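Local coordinates for fuculose-1-phosphate aldolase (Glaciozyma antarctica, PDB 4XXF), which binds a zinc ion through histidine side chains and belongs to the class II aldolase and adducin family, here assembled from four chains, at residues H45-D50 against Q113-S118; H56-P61 against L74-Q79; M100-I105 against G182-G187; R109-A114 against L170-A175; T189-V194 against A236-A241. One frame throughout, in Å; residues are numbered along the deposited sequence.

Contact 1 (H45-D50 against Q113-S118). With ZN (zinc ion), chain B.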
# COMPACT_ATOMS: atom_id res chain seq x y z
N HIS A 45 5.88 8.76 20.40
CA HIS A 45 5.16 9.11 21.60
C HIS A 45 4.12 10.15 21.25
O HIS A 45 4.32 11.02 20.40
CB HIS A 45 6.12 9.64 22.68
CG HIS A 45 7.52 9.85 22.19
ND1 HIS A 45 7.94 11.03 21.63
CD2 HIS A 45 8.58 9.01 22.16
CE1 HIS A 45 9.21 10.92 21.28
NE2 HIS A 45 9.62 9.71 21.59
N LEU A 46 2.98 10.00 21.90
CA LEU A 46 1.92 10.99 21.82
C LEU A 46 1.56 11.35 23.25
O LEU A 46 1.32 10.46 24.08
CB LEU A 46 0.70 10.46 21.06
CG LEU A 46 0.77 10.35 19.54
CD1 LEU A 46 1.61 9.16 19.08
CD2 LEU A 46 -0.64 10.26 18.98
N THR A 47 1.54 12.64 23.55
CA THR A 47 1.25 13.08 24.91
C THR A 47 0.08 14.05 24.94
O THR A 47 -0.18 14.77 23.96
CB THR A 47 2.46 13.79 25.55
OG1 THR A 47 2.90 14.87 24.72
CG2 THR A 47 3.63 12.81 25.77
N VAL A 48 -0.65 14.04 26.06
CA VAL A 48 -1.62 15.09 26.32
C VAL A 48 -1.48 15.56 27.77
O VAL A 48 -1.31 14.77 28.70
CB VAL A 48 -3.08 14.64 26.01
CG1 VAL A 48 -3.53 13.51 26.93
CG2 VAL A 48 -4.04 15.82 26.10
N ARG A 49 -1.52 16.87 27.94
CA ARG A 49 -1.43 17.47 29.26
C ARG A 49 -2.67 17.11 30.07
O ARG A 49 -3.79 17.20 29.58
CB ARG A 49 -1.31 18.98 29.13
CG ARG A 49 -0.82 19.69 30.36
CD ARG A 49 -0.93 21.17 30.15
NE ARG A 49 -0.11 21.71 29.05
CZ ARG A 49 1.16 22.09 29.17
NH1 ARG A 49 1.81 21.91 30.32
NH2 ARG A 49 1.81 22.63 28.16
N ASP A 50 -2.47 16.71 31.33
CA ASP A 50 -3.61 16.45 32.20
C ASP A 50 -4.39 17.73 32.45
O ASP A 50 -3.79 18.80 32.61
CB ASP A 50 -3.15 15.86 33.54
CG ASP A 50 -4.31 15.42 34.40
OD1 ASP A 50 -4.72 16.19 35.29
OD2 ASP A 50 -4.82 14.30 34.17
N GLN A 113 -1.25 21.52 24.24
CA GLN A 113 -1.85 20.50 25.07
C GLN A 113 -1.45 19.10 24.61
O GLN A 113 -1.43 18.17 25.40
CB GLN A 113 -3.37 20.67 25.08
CG GLN A 113 -3.81 22.01 25.68
CD GLN A 113 -3.27 22.20 27.09
OE1 GLN A 113 -3.70 21.54 28.02
NE2 GLN A 113 -2.30 23.10 27.24
N ALA A 114 -1.09 18.97 23.33
CA ALA A 114 -0.79 17.66 22.77
C ALA A 114 0.38 17.73 21.82
O ALA A 114 0.54 18.73 21.09
CB ALA A 114 -2.00 17.10 22.04
N ILE A 115 1.19 16.68 21.82
CA ILE A 115 2.36 16.59 20.95
C ILE A 115 2.42 15.20 20.35
O ILE A 115 2.20 14.22 21.05
CB ILE A 115 3.67 16.91 21.75
CG1 ILE A 115 3.59 18.29 22.40
CG2 ILE A 115 4.90 16.78 20.85
CD1 ILE A 115 4.77 18.61 23.28
N CYS A 116 2.70 15.13 19.05
CA CYS A 116 2.81 13.87 18.32
C CYS A 116 4.18 13.69 17.69
O CYS A 116 4.66 14.58 17.00
CB CYS A 116 1.78 13.77 17.19
SG CYS A 116 0.06 13.93 17.65
N HIS A 117 4.76 12.52 17.89
CA HIS A 117 6.00 12.17 17.23
C HIS A 117 6.02 10.68 16.90
O HIS A 117 5.68 9.85 17.73
CB HIS A 117 7.19 12.53 18.10
CG HIS A 117 8.50 12.04 17.57
ND1 HIS A 117 9.03 12.50 16.38
CD2 HIS A 117 9.37 11.12 18.05
CE1 HIS A 117 10.19 11.89 16.16
NE2 HIS A 117 10.41 11.04 17.15
N SER A 118 6.42 10.35 15.68
CA SER A 118 6.54 8.97 15.26
C SER A 118 7.49 8.94 14.09
O SER A 118 7.63 9.93 13.38
CB SER A 118 5.17 8.41 14.86
OG SER A 118 5.19 7.00 14.72
ZN ZN B . 12.16 9.97 17.58
O HOH W 1 -5.40 19.52 29.31
O HOH W 2 13.80 9.13 18.42
O HOH W 3 11.17 8.58 18.92
O HOH W 4 12.39 11.24 19.35
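With CG anti to its backbone N (chi1 173°), His117 carries its ring alongside the His45 side chain in its given conformer, both pointing the same way off one face of the sheet. At Cys116 the first torsion (-57°) puts SG beside the backbone N, where it lies 4.0 Å from Leu46 CD2 on the other face. The two segments are antiparallel neighbours in the middle of the mixed sheet of this class II aldolase and adducin fold; the axes of the two short strand segments approach to 4.8 Å, at 178°. His45 with His117 and Thr47 with Ile115 are hydrogen-bonded pairs, the latter through Thr47 N to Ile115 O at 3.0 Å and a return bond. Leu46 with Cys116 and Val48 with Ala114 are the non-hydrogen-bonded pairs between and beyond them. Arg49 N extends the ladder to Gln113 O, 2.9 Å away, just where Gln113 and Ala114 both face Gly187 in a classic beta bulge. Thr47 OG1 leans on Ile115 CB at 3.7 Å, but its polar partners are His102 and His106 of helix 96-108, which covers this face. The Arg49 guanidinium likewise bonds away from Gln113, to the carbonyls of His106, Val112 and Lys54. On the opposite face, Leu46 and Cys116 lie under helix 15-36. His117 belongs to the metal site with His119 and His181. Leu183 O accepts from its ND1, a second-shell bond consistent with fixing the ring's rotation, while NE2 binds the zinc ion at 2.1 Å beside three waters.

Contact 2 (H56-P61 against L74-Q79)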
# COMPACT_ATOMS: atom_id res chain seq x y z
N HIS A 56 1.55 17.40 34.57
CA HIS A 56 1.36 15.96 34.42
C HIS A 56 0.88 15.67 33.02
O HIS A 56 0.15 16.48 32.44
CB HIS A 56 0.36 15.41 35.43
CG HIS A 56 0.83 15.47 36.85
ND1 HIS A 56 0.02 15.12 37.91
CD2 HIS A 56 2.02 15.84 37.38
CE1 HIS A 56 0.70 15.27 39.04
NE2 HIS A 56 1.91 15.71 38.74
N PHE A 57 1.26 14.51 32.49
CA PHE A 57 0.97 14.16 31.10
C PHE A 57 0.60 12.70 30.96
O PHE A 57 1.20 11.83 31.60
CB PHE A 57 2.20 14.47 30.23
CG PHE A 57 2.67 15.87 30.39
CD1 PHE A 57 3.60 16.21 31.37
CD2 PHE A 57 2.15 16.87 29.59
CE1 PHE A 57 4.00 17.51 31.54
CE2 PHE A 57 2.55 18.18 29.75
CZ PHE A 57 3.47 18.51 30.73
N TRP A 58 -0.39 12.43 30.12
CA TRP A 58 -0.73 11.07 29.72
C TRP A 58 0.04 10.72 28.46
O TRP A 58 0.21 11.55 27.57
CB TRP A 58 -2.25 10.93 29.50
CG TRP A 58 -3.00 11.13 30.77
CD1 TRP A 58 -3.55 12.30 31.23
CD2 TRP A 58 -3.26 10.14 31.78
NE1 TRP A 58 -4.14 12.09 32.46
CE2 TRP A 58 -3.98 10.78 32.82
CE3 TRP A 58 -2.96 8.78 31.90
CZ2 TRP A 58 -4.39 10.10 33.97
CZ3 TRP A 58 -3.37 8.11 33.05
CH2 TRP A 58 -4.08 8.77 34.06
N VAL A 59 0.54 9.48 28.41
CA VAL A 59 1.40 9.07 27.31
C VAL A 59 1.26 7.57 27.11
O VAL A 59 0.86 6.84 28.02
CB VAL A 59 2.89 9.46 27.59
CG1 VAL A 59 3.41 8.74 28.80
CG2 VAL A 59 3.80 9.21 26.39
N ASN A 60 1.56 7.11 25.90
CA ASN A 60 1.65 5.68 25.63
C ASN A 60 2.81 5.04 26.39
O ASN A 60 3.87 5.65 26.54
CB ASN A 60 1.80 5.44 24.13
CG ASN A 60 2.96 6.20 23.53
OD1 ASN A 60 2.99 7.44 23.53
ND2 ASN A 60 3.93 5.46 23.01
N PRO A 61 2.60 3.81 26.91
CA PRO A 61 3.66 3.12 27.64
C PRO A 61 4.67 2.49 26.69
O PRO A 61 4.29 2.01 25.62
CB PRO A 61 2.89 2.05 28.43
CG PRO A 61 1.71 1.74 27.55
CD PRO A 61 1.33 3.06 26.92
N LEU A 74 -2.65 3.62 29.12
CA LEU A 74 -2.00 4.92 29.23
C LEU A 74 -1.43 5.14 30.62
O LEU A 74 -2.06 4.80 31.63
CB LEU A 74 -2.97 6.05 28.93
CG LEU A 74 -3.57 6.09 27.54
CD1 LEU A 74 -4.39 7.37 27.43
CD2 LEU A 74 -2.48 6.03 26.45
N ILE A 75 -0.26 5.78 30.67
CA ILE A 75 0.37 6.09 31.94
C ILE A 75 0.44 7.59 32.16
O ILE A 75 0.44 8.37 31.21
CB ILE A 75 1.80 5.49 32.04
CG1 ILE A 75 2.62 5.83 30.79
CG2 ILE A 75 1.73 3.98 32.25
CD1 ILE A 75 4.11 5.55 30.94
N LEU A 76 0.51 7.97 33.43
CA LEU A 76 0.62 9.36 33.83
C LEU A 76 2.04 9.63 34.28
O LEU A 76 2.59 8.88 35.08
CB LEU A 76 -0.36 9.67 34.95
CG LEU A 76 -0.43 11.10 35.48
CD1 LEU A 76 -0.95 12.06 34.41
CD2 LEU A 76 -1.31 11.15 36.72
N VAL A 77 2.64 10.70 33.75
CA VAL A 77 4.04 11.03 33.96
C VAL A 77 4.16 12.48 34.41
O VAL A 77 3.45 13.34 33.88
CB VAL A 77 4.85 10.79 32.65
CG1 VAL A 77 6.32 11.15 32.85
CG2 VAL A 77 4.71 9.35 32.19
N ASN A 78 5.03 12.78 35.37
CA ASN A 78 5.19 14.18 35.74
C ASN A 78 6.24 14.85 34.83
O ASN A 78 6.78 14.21 33.93
CB ASN A 78 5.52 14.36 37.24
CG ASN A 78 6.87 13.78 37.64
OD1 ASN A 78 7.70 13.46 36.80
ND2 ASN A 78 7.07 13.64 38.94
N GLN A 79 6.46 16.14 35.03
CA GLN A 79 7.29 16.92 34.13
C GLN A 79 8.70 16.34 34.00
O GLN A 79 9.31 16.41 32.94
CB GLN A 79 7.37 18.37 34.59
CG GLN A 79 7.86 19.34 33.52
CD GLN A 79 6.73 19.93 32.69
OE1 GLN A 79 5.72 20.39 33.23
NE2 GLN A 79 6.90 19.93 31.38
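Leu76 lays CD1 over one face of the Trp58 indole, 3.8 Å from the centroid of the five-membered ring and 17° off its normal, a CH-pi contact. CG anti to the backbone N (chi1 -178°) starts the Leu76 side chain in this direction, and Leu76 CB follows beside CZ3 and CH2 of the six-membered ring. Leu74 fills the next hollow, its CB 4.0 Å from Trp58 CE3. On the reverse face of this antiparallel ladder, Val59 CG1 is the bump between two neighbours: it meets Ile75 CG1 at 3.6 Å and, in one modelled conformer of Val77, CG2 of that residue. Ile75 CD1 reaches past Val59 to Pro61 CA, 4.1 Å away. The Phe57 ring turns its CE1 edge to the Gln79 amide, whose plane stands 81° from the ring; Gln79 OE1 bonds to His55. Paired backbone bonds join Phe57 with Val77 and Val59 with Ile75, Val77 N reaching Phe57 O at 2.8 Å. Strand 75-78 is outermost in the sheet within this chain. Strand 56-59 lies between it and strand 45-49, with Arg19, Lys23 and Val27 of helix 15-36 packing over Trp58 and Leu74.

Contact 3 (M100-I105 against G182-G187)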
# COMPACT_ATOMS: atom_id res chain seq x y z
N MET A 100 11.06 13.46 27.30
CA MET A 100 11.60 14.74 27.73
C MET A 100 11.69 15.75 26.59
O MET A 100 11.72 16.95 26.84
CB MET A 100 12.97 14.55 28.39
CG MET A 100 12.90 13.79 29.71
SD MET A 100 11.74 14.49 30.93
CE MET A 100 12.55 16.04 31.32
N ILE A 101 11.69 15.29 25.34
CA ILE A 101 11.49 16.21 24.22
C ILE A 101 10.11 16.87 24.34
O ILE A 101 9.97 18.10 24.23
CB ILE A 101 11.62 15.51 22.86
CG1 ILE A 101 13.08 15.10 22.65
CG2 ILE A 101 11.17 16.44 21.74
CD1 ILE A 101 13.31 14.27 21.39
N HIS A 102 9.09 16.06 24.59
CA HIS A 102 7.75 16.59 24.76
C HIS A 102 7.68 17.49 25.99
O HIS A 102 7.08 18.56 25.96
CB HIS A 102 6.72 15.47 24.88
CG HIS A 102 6.51 14.69 23.62
ND1 HIS A 102 5.27 14.23 23.22
CD2 HIS A 102 7.39 14.27 22.68
CE1 HIS A 102 5.40 13.57 22.08
NE2 HIS A 102 6.67 13.58 21.73
N SER A 103 8.30 17.05 27.07
CA SER A 103 8.23 17.80 28.31
C SER A 103 8.78 19.21 28.13
O SER A 103 8.19 20.19 28.61
CB SER A 103 8.98 17.07 29.41
OG SER A 103 8.83 17.75 30.64
N ALA A 104 9.91 19.33 27.43
CA ALA A 104 10.52 20.63 27.18
C ALA A 104 9.58 21.53 26.38
O ALA A 104 9.44 22.71 26.70
CB ALA A 104 11.85 20.48 26.44
N ILE A 105 8.91 20.99 25.37
CA ILE A 105 7.96 21.79 24.61
C ILE A 105 6.74 22.20 25.45
O ILE A 105 6.33 23.37 25.43
CB ILE A 105 7.49 21.05 23.34
CG1 ILE A 105 8.67 20.80 22.40
CG2 ILE A 105 6.38 21.85 22.65
CD1 ILE A 105 8.37 19.76 21.31
N GLY A 182 12.75 12.65 11.64
CA GLY A 182 11.36 12.56 11.26
C GLY A 182 10.59 13.80 11.69
O GLY A 182 11.15 14.88 11.78
N LEU A 183 9.32 13.60 11.99
CA LEU A 183 8.38 14.70 12.20
C LEU A 183 7.92 14.80 13.64
O LEU A 183 7.75 13.79 14.32
CB LEU A 183 7.16 14.52 11.31
CG LEU A 183 7.41 14.24 9.83
CD1 LEU A 183 6.07 14.02 9.15
CD2 LEU A 183 8.14 15.40 9.20
N LEU A 184 7.65 16.02 14.08
CA LEU A 184 6.96 16.25 15.34
C LEU A 184 5.95 17.38 15.15
O LEU A 184 6.27 18.39 14.51
CB LEU A 184 7.97 16.58 16.45
CG LEU A 184 7.43 16.89 17.85
CD1 LEU A 184 8.45 16.50 18.90
CD2 LEU A 184 7.09 18.36 18.01
N THR A 185 4.75 17.21 15.70
CA THR A 185 3.72 18.25 15.61
C THR A 185 3.16 18.55 16.98
O THR A 185 3.24 17.72 17.90
CB THR A 185 2.57 17.86 14.67
OG1 THR A 185 1.92 16.70 15.19
CG2 THR A 185 3.09 17.58 13.27
N VAL A 186 2.59 19.74 17.13
CA VAL A 186 1.99 20.15 18.39
C VAL A 186 0.61 20.73 18.14
O VAL A 186 0.31 21.15 17.02
CB VAL A 186 2.87 21.19 19.14
CG1 VAL A 186 4.28 20.67 19.32
CG2 VAL A 186 2.86 22.53 18.40
N GLY A 187 -0.23 20.73 19.16
CA GLY A 187 -1.56 21.29 19.03
C GLY A 187 -2.13 21.80 20.33
O GLY A 187 -1.75 21.37 21.42
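Ile105 and Leu184 reach toward each other tip to tip, CD1 of the isoleucine 3.8 Å from CD2 of the leucine. All the packing between the segments is of side chains. In Leu184 a chi1 of 178° sets CG anti to the backbone N, and from CG the two methyls branch to residues one helical turn apart: CD1 meets Ile101 CG2 at 3.9 Å and also touches Ile105 CD1, which CD2 meets more closely. Farther along the strand, the Val186 and Ile105 side chains cross obliquely, CG1 of the valine 4.1 Å from CG2 of the isoleucine. Leu184 and Val186 alternate with Leu183 and Thr185, so one face of strand 182-187 meets helix 96-108 and the other meets helix 190-213. This is the layered plan of the domain, a central sheet with helices on both faces. The axes of the short segments come within 11.1 Å at an angle of 38°, a spacing bridged by the branched side chains. Leu170 of helix 163-170 adds to the apolar layer by touching both Ile105 and Val186. Polar contacts have other targets. The His102 ring comes within 4.4 Å of Leu184 CD1 through NE2, its polar partner being Thr47. Thr185 OG1, on the far face, bonds to Ala193 O. Inside the helix, Ala104 N donates to Met100 O at 3.0 Å, and Ser103 OG pairs with Gln79 O on the side turned from the strand.

Contact 4 (R109-A114 against L170-A175)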
# COMPACT_ATOMS: atom_id res chain seq x y z
N ARG A 109 5.68 26.07 26.11
CA ARG A 109 4.43 26.55 25.52
C ARG A 109 3.19 26.03 26.24
O ARG A 109 2.71 24.94 25.95
CB ARG A 109 4.38 26.16 24.04
CG ARG A 109 5.50 26.81 23.24
CD ARG A 109 5.48 26.39 21.78
NE ARG A 109 4.18 26.57 21.14
CZ ARG A 109 3.93 26.26 19.88
NH1 ARG A 109 4.90 25.78 19.11
NH2 ARG A 109 2.71 26.41 19.38
N PRO A 110 2.65 26.83 27.18
CA PRO A 110 1.51 26.44 28.00
C PRO A 110 0.26 26.11 27.19
O PRO A 110 -0.56 25.31 27.64
CB PRO A 110 1.26 27.67 28.88
CG PRO A 110 2.60 28.32 28.98
CD PRO A 110 3.25 28.10 27.63
N GLU A 111 0.12 26.71 26.01
CA GLU A 111 -1.06 26.48 25.18
C GLU A 111 -0.99 25.13 24.45
O GLU A 111 -2.00 24.65 23.94
CB GLU A 111 -1.24 27.61 24.16
CG GLU A 111 -0.43 27.46 22.88
CD GLU A 111 1.02 27.86 23.03
OE1 GLU A 111 1.45 28.25 24.14
OE2 GLU A 111 1.75 27.80 22.01
N VAL A 112 0.20 24.54 24.39
CA VAL A 112 0.33 23.25 23.72
C VAL A 112 -0.15 22.15 24.64
O VAL A 112 0.45 21.86 25.69
CB VAL A 112 1.78 23.00 23.27
CG1 VAL A 112 1.97 21.53 22.90
CG2 VAL A 112 2.13 23.88 22.09
N GLN A 113 -1.25 21.52 24.24
CA GLN A 113 -1.85 20.50 25.07
C GLN A 113 -1.45 19.10 24.61
O GLN A 113 -1.43 18.17 25.40
CB GLN A 113 -3.37 20.67 25.08
CG GLN A 113 -3.81 22.01 25.68
CD GLN A 113 -3.27 22.20 27.09
OE1 GLN A 113 -3.70 21.54 28.02
NE2 GLN A 113 -2.30 23.10 27.24
N ALA A 114 -1.09 18.97 23.33
CA ALA A 114 -0.79 17.66 22.77
C ALA A 114 0.38 17.73 21.82
O ALA A 114 0.54 18.73 21.09
CB ALA A 114 -2.00 17.10 22.04
N LEU A 170 11.59 24.92 17.34
CA LEU A 170 10.16 24.92 17.02
C LEU A 170 9.54 26.31 17.13
O LEU A 170 8.63 26.64 16.38
CB LEU A 170 9.42 23.95 17.94
CG LEU A 170 7.90 23.83 17.76
CD1 LEU A 170 7.57 23.19 16.42
CD2 LEU A 170 7.30 23.00 18.89
N GLN A 171 10.04 27.11 18.07
CA GLN A 171 9.44 28.41 18.35
C GLN A 171 7.92 28.24 18.57
O GLN A 171 7.47 27.35 19.27
CB GLN A 171 9.73 29.39 17.21
CG GLN A 171 11.22 29.50 16.84
CD GLN A 171 11.48 30.51 15.73
OE1 GLN A 171 10.57 30.92 15.01
NE2 GLN A 171 12.74 30.93 15.60
N GLN A 172 7.13 29.10 17.91
CA GLN A 172 5.68 29.04 18.07
C GLN A 172 4.97 28.30 16.92
O GLN A 172 3.76 28.42 16.74
CB GLN A 172 5.10 30.45 18.20
CG GLN A 172 5.70 31.28 19.34
CD GLN A 172 5.48 30.64 20.69
OE1 GLN A 172 4.38 30.22 21.03
NE2 GLN A 172 6.55 30.57 21.48
N LYS A 173 5.74 27.54 16.14
CA LYS A 173 5.21 26.88 14.95
C LYS A 173 4.47 25.58 15.27
O LYS A 173 4.60 25.05 16.37
CB LYS A 173 6.34 26.64 13.96
CG LYS A 173 6.94 27.97 13.46
CD LYS A 173 8.02 27.79 12.41
CE LYS A 173 8.47 29.13 11.86
NZ LYS A 173 9.24 29.88 12.88
N LYS A 174 3.67 25.08 14.32
CA LYS A 174 2.83 23.91 14.58
C LYS A 174 3.57 22.59 14.39
O LYS A 174 3.09 21.54 14.82
CB LYS A 174 1.58 23.90 13.69
CG LYS A 174 1.88 23.84 12.19
CD LYS A 174 0.63 23.45 11.37
CE LYS A 174 -0.54 24.39 11.57
NZ LYS A 174 -0.30 25.72 10.97
N ALA A 175 4.73 22.64 13.74
CA ALA A 175 5.41 21.40 13.36
C ALA A 175 6.88 21.66 13.11
O ALA A 175 7.29 22.79 12.85
CB ALA A 175 4.76 20.78 12.13
O HOH W 5 1.28 26.02 16.96
O HOH W 6 3.66 29.94 23.80
O HOH W 7 1.72 30.03 20.03
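The Arg109 guanidinium lies between Gln172 and Val112: Gln172 CA sits 3.5 Å above one face and Val112 CG2 3.3 Å above the opposite one, each offset toward the rim. Around the edge, in the plane, are Lys173 O, the Glu111 carboxylate carbon and a water. Arg109 NH1 donates to Lys173 O at 2.9 Å with a nearly straight N-H...O angle of 173°. The same nitrogen makes a weak bond to Gln171 O, 3.0 Å away but bent to 121°. At another part of the edge, NE and NH2 both close on a single oxygen of Glu111 in a side-on salt bridge; NE to OE2 is 2.9 Å. The bend at chi3 (52°) sets NE in line for this grip. With the bonds to Lys173 O and Glu111 OE2 near its plane, the guanidinium is held against rotation. Arg109 and Gln172 slide past each other in opposite directions, and waters connect the glutamine to the acid: one bridges Glu111 OE1 and Gln172 OE1, and a second joins Glu111 OE2 to the same amide oxygen. Each segment contains a turn, type I from Arg109 to Val112 and type II' from Leu170 to Lys173, and in the second the backbone presents the Lys173 and Gln171 carbonyls to the arginine. The turns follow helices 96-108 and 163-170 and lead into strands 114-118 and 175-178. Strand 182-187 runs between those two strands, and its Val186 is touched by Arg109, Val112 and Leu170.

Contact 5 (T189-V194 against A236-A241)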
# COMPACT_ATOMS: atom_id res chain seq x y z
N THR A 189 -5.09 21.09 20.79
CA THR A 189 -5.89 19.89 21.05
C THR A 189 -5.15 18.70 20.50
O THR A 189 -4.28 18.84 19.63
CB THR A 189 -7.29 19.93 20.40
OG1 THR A 189 -7.16 20.08 18.97
CG2 THR A 189 -8.14 21.04 20.98
N ILE A 190 -5.47 17.51 21.01
CA ILE A 190 -4.99 16.27 20.42
C ILE A 190 -5.35 16.23 18.94
O ILE A 190 -4.54 15.89 18.09
CB ILE A 190 -5.59 15.05 21.12
CG1 ILE A 190 -5.13 14.98 22.57
CG2 ILE A 190 -5.27 13.76 20.37
CD1 ILE A 190 -6.06 14.14 23.44
N ASP A 191 -6.59 16.63 18.64
CA ASP A 191 -7.10 16.54 17.28
C ASP A 191 -6.26 17.36 16.30
O ASP A 191 -5.88 16.87 15.25
CB ASP A 191 -8.54 17.02 17.24
CG ASP A 191 -9.45 16.24 18.17
OD1 ASP A 191 -10.49 15.72 17.69
OD2 ASP A 191 -9.14 16.12 19.37
N SER A 192 -5.97 18.61 16.66
CA SER A 192 -5.21 19.43 15.72
C SER A 192 -3.78 18.91 15.57
O SER A 192 -3.26 18.89 14.46
CB SER A 192 -5.22 20.91 16.12
OG SER A 192 -4.53 21.14 17.34
N ALA A 193 -3.15 18.47 16.66
CA ALA A 193 -1.80 17.90 16.53
C ALA A 193 -1.79 16.70 15.57
O ALA A 193 -0.86 16.54 14.78
CB ALA A 193 -1.28 17.47 17.89
N VAL A 194 -2.84 15.88 15.64
CA VAL A 194 -2.98 14.73 14.76
C VAL A 194 -3.19 15.17 13.31
O VAL A 194 -2.55 14.62 12.41
CB VAL A 194 -4.13 13.84 15.24
CG1 VAL A 194 -4.50 12.80 14.19
CG2 VAL A 194 -3.75 13.13 16.52
N ALA A 236 -9.34 25.01 12.42
CA ALA A 236 -9.28 24.27 11.16
C ALA A 236 -8.59 22.93 11.33
O ALA A 236 -9.01 21.94 10.73
CB ALA A 236 -8.56 25.09 10.09
N GLY A 237 -7.55 22.89 12.15
CA GLY A 237 -6.88 21.63 12.45
C GLY A 237 -7.81 20.63 13.10
O GLY A 237 -7.85 19.46 12.72
N TYR A 238 -8.57 21.10 14.08
CA TYR A 238 -9.54 20.26 14.76
C TYR A 238 -10.50 19.63 13.74
O TYR A 238 -10.74 18.42 13.74
CB TYR A 238 -10.32 21.08 15.81
CG TYR A 238 -11.08 20.20 16.78
CD1 TYR A 238 -12.35 19.71 16.47
CD2 TYR A 238 -10.50 19.81 17.97
CE1 TYR A 238 -13.02 18.88 17.34
CE2 TYR A 238 -11.16 18.98 18.84
CZ TYR A 238 -12.41 18.51 18.53
OH TYR A 238 -13.03 17.67 19.42
N PHE A 239 -11.03 20.46 12.85
CA PHE A 239 -12.00 19.98 11.87
C PHE A 239 -11.35 19.04 10.85
O PHE A 239 -11.93 18.01 10.46
CB PHE A 239 -12.65 21.18 11.18
CG PHE A 239 -13.87 20.83 10.37
CD1 PHE A 239 -15.01 20.36 11.00
CD2 PHE A 239 -13.89 21.01 9.00
CE1 PHE A 239 -16.15 20.05 10.26
CE2 PHE A 239 -15.02 20.71 8.26
CZ PHE A 239 -16.15 20.23 8.90
N GLN A 240 -10.14 19.37 10.41
CA GLN A 240 -9.46 18.55 9.41
C GLN A 240 -9.12 17.14 9.93
O GLN A 240 -9.06 16.19 9.15
CB GLN A 240 -8.21 19.28 8.90
CG GLN A 240 -8.52 20.40 7.91
CD GLN A 240 -7.35 21.33 7.64
OE1 GLN A 240 -6.86 22.02 8.54
NE2 GLN A 240 -6.89 21.36 6.40
N ALA A 241 -8.94 17.00 11.24
CA ALA A 241 -8.69 15.69 11.84
C ALA A 241 -9.97 14.87 12.00
O ALA A 241 -9.90 13.65 12.14
CB ALA A 241 -8.03 15.83 13.21
O HOH W 8 -11.59 16.24 15.29
O HOH W 9 -11.16 16.56 21.25
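A capping box at the start of helix 190-213, built from Thr189 and Ser192, sits against Tyr238 of helix 234-256. Ser192 N donates to Thr189 OG1 at 3.0 Å, and Thr189 N returns a weak bond to Ser192 OG, which also bonds to Glu234 OE1. Thr189 OG1 also lies at the edge of the Tyr238 ring, 3.5 Å from CD2. Asp191 stacks its carboxylate on that ring, planes 15° apart and side chains pointing the same way; Asp191 CG comes to 3.3 Å from Tyr238 CE2. Chi1 of -165° sets Tyr238 CG anti to its backbone N, and the ring beyond lies against the acid. Arg25 forms a salt bridge with Asp191 OD1, which probably offsets the buried charge. The axes of the short helical segments cross at 75° and approach to 7.2 Å, and Gly237, lacking a side chain, lets its CA come within 4.3 Å of Ser192 CA. Ala241 CB sits tightly on Asp191 O at 3.1 Å. Phe239, on the far side, meets Phe62 of the second subunit edge-to-face. Two waters tie the stacked pair: one donates to Asp191 OD1 and Tyr238 O, and the other lies 2.8 Å from both Asp191 OD2 and Tyr238 OH.

Contacts 1 and 2 belong to one sheet, strands 45-49 and 56-59 being neighbours in it; both rely on backbone ladders, but contact 1 lies near the chain centre and reaches the zinc ion, whereas contact 2 is at the sheet's edge. Contact 3 is buried and mainly apolar, with no hydrogen bond between its helix and strand. Contact 4 is the partly exposed one, where charge, carbonyls and water take over at two helix-to-strand turns; it shares Gln113 and Ala114 with contact 1. Contact 5 joins two helices through a stacked carboxylate and waters, and Ile190 and Ala193 of its first helix pack on strand 114-118 of contact 1.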